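ABC transporter, periplasmic substrate-binding protein (Thermotoga maritima, PDB 2HPG) probably captures a solute in the periplasm and delivers it to a tripartite ATP-independent (TRAP) transporter, as do other family 7 solute-binding proteins. Local coordinates at residues I161-P164 with A168-E171. Residues are numbered along the deposited sequence; the frame is centred on the assembly and turned at random.
Sequences IRTP and AWQE
In the beta-alpha-beta unit made of strand 160-162, helix 167-176 and strand 179-181, Thr-163 and Pro-164, in the connection from strand to helix, meet Trp-169 and Gln-170 in the first turn of the helix. The pyrrolidine of Pro-164 lies over one face of the indole. Pro-164 CB sits 3.4 Å from the centroid of the Trp-169 five-membered ring, almost on the ring normal, a CH-pi contact, while Pro-164 CG lies 3.6 Å from Trp-169 CD2, at the bond shared by both rings. The indole also meets Phe-225 edge-to-face. Beside this CH-pi contact, Gln-170, bent at chi2, brings its amide to the turn: Gln-170 NE2 donates to Pro-164 O at 2.8 Å, nearly straight at 167°. The acceptor lies in the amide plane, whereas the donor stands 45° out of the carbonyl plane. Thr-163 CG2 packs against the same nitrogen, 3.3 Å from Gln-170 NE2. With chi1 at -170°, Thr-163 OG1 lies opposite the backbone N, 3.6 Å from Trp-169 CB, and hydrogen-bonds Glu-201 of strand 199-202. One nearly straight N-H...O hydrogen bond and one proline-on-indole face thus tie the turn to its own helix, and the threonine hydroxyl joins it to the neighbouring strand.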
# COMPACT_ATOMS: atom_id res chain seq x y z
N ILE A 161 1.67 -19.30 -2.70
CA ILE A 161 0.84 -18.08 -2.83
C ILE A 161 1.68 -16.89 -3.28
O ILE A 161 2.67 -16.52 -2.64
CB ILE A 161 0.21 -17.71 -1.46
CG1 ILE A 161 -0.75 -18.81 -0.98
CG2 ILE A 161 -0.51 -16.39 -1.54
CD1 ILE A 161 -1.93 -19.10 -1.94
N ARG A 162 1.27 -16.26 -4.38
CA ARG A 162 2.06 -15.19 -4.93
C ARG A 162 1.79 -13.95 -4.10
O ARG A 162 0.65 -13.68 -3.68
CB ARG A 162 1.83 -15.01 -6.44
CG ARG A 162 1.09 -13.79 -6.87
CD ARG A 162 1.94 -12.58 -7.16
NE ARG A 162 1.21 -11.41 -6.72
CZ ARG A 162 1.50 -10.13 -6.93
NH1 ARG A 162 2.46 -9.70 -7.72
NH2 ARG A 162 0.71 -9.25 -6.35
N THR A 163 2.87 -13.24 -3.80
CA THR A 163 2.79 -11.98 -3.03
C THR A 163 3.95 -11.10 -3.55
O THR A 163 4.87 -11.62 -4.15
CB THR A 163 2.86 -12.30 -1.52
OG1 THR A 163 2.56 -11.13 -0.75
CG2 THR A 163 4.23 -12.85 -1.15
N PRO A 164 3.85 -9.76 -3.40
CA PRO A 164 4.91 -8.88 -3.92
C PRO A 164 6.30 -9.26 -3.41
O PRO A 164 6.42 -10.02 -2.46
CB PRO A 164 4.48 -7.52 -3.44
CG PRO A 164 3.02 -7.62 -3.35
CD PRO A 164 2.74 -8.97 -2.84
N ALA A 168 8.95 -7.60 3.53
CA ALA A 168 7.76 -7.44 4.38
C ALA A 168 6.61 -8.35 3.94
O ALA A 168 5.95 -8.98 4.77
CB ALA A 168 7.32 -5.98 4.42
N TRP A 169 6.39 -8.44 2.64
CA TRP A 169 5.37 -9.33 2.08
C TRP A 169 5.72 -10.81 2.19
O TRP A 169 4.91 -11.63 2.65
CB TRP A 169 5.16 -9.04 0.61
CG TRP A 169 4.88 -7.63 0.22
CD1 TRP A 169 5.79 -6.73 -0.24
CD2 TRP A 169 3.59 -6.98 0.12
NE1 TRP A 169 5.16 -5.56 -0.60
CE2 TRP A 169 3.82 -5.69 -0.38
CE3 TRP A 169 2.28 -7.38 0.41
CZ2 TRP A 169 2.77 -4.77 -0.60
CZ3 TRP A 169 1.25 -6.48 0.18
CH2 TRP A 169 1.50 -5.18 -0.31
N GLN A 170 6.92 -11.16 1.71
CA GLN A 170 7.34 -12.55 1.64
C GLN A 170 7.34 -13.19 3.03
O GLN A 170 6.79 -14.27 3.23
CB GLN A 170 8.72 -12.68 0.99
CG GLN A 170 8.80 -12.20 -0.45
CD GLN A 170 8.21 -13.15 -1.44
OE1 GLN A 170 8.61 -14.30 -1.48
NE2 GLN A 170 7.28 -12.67 -2.27
N GLU A 171 7.96 -12.51 3.98
CA GLU A 171 8.08 -13.02 5.35
C GLU A 171 6.75 -13.09 6.06
O GLU A 171 6.52 -14.01 6.82
CB GLU A 171 9.01 -12.13 6.17
CG GLU A 171 10.43 -12.12 5.65
CD GLU A 171 11.17 -13.41 5.91
OE1 GLU A 171 10.75 -14.16 6.83
OE2 GLU A 171 12.17 -13.66 5.20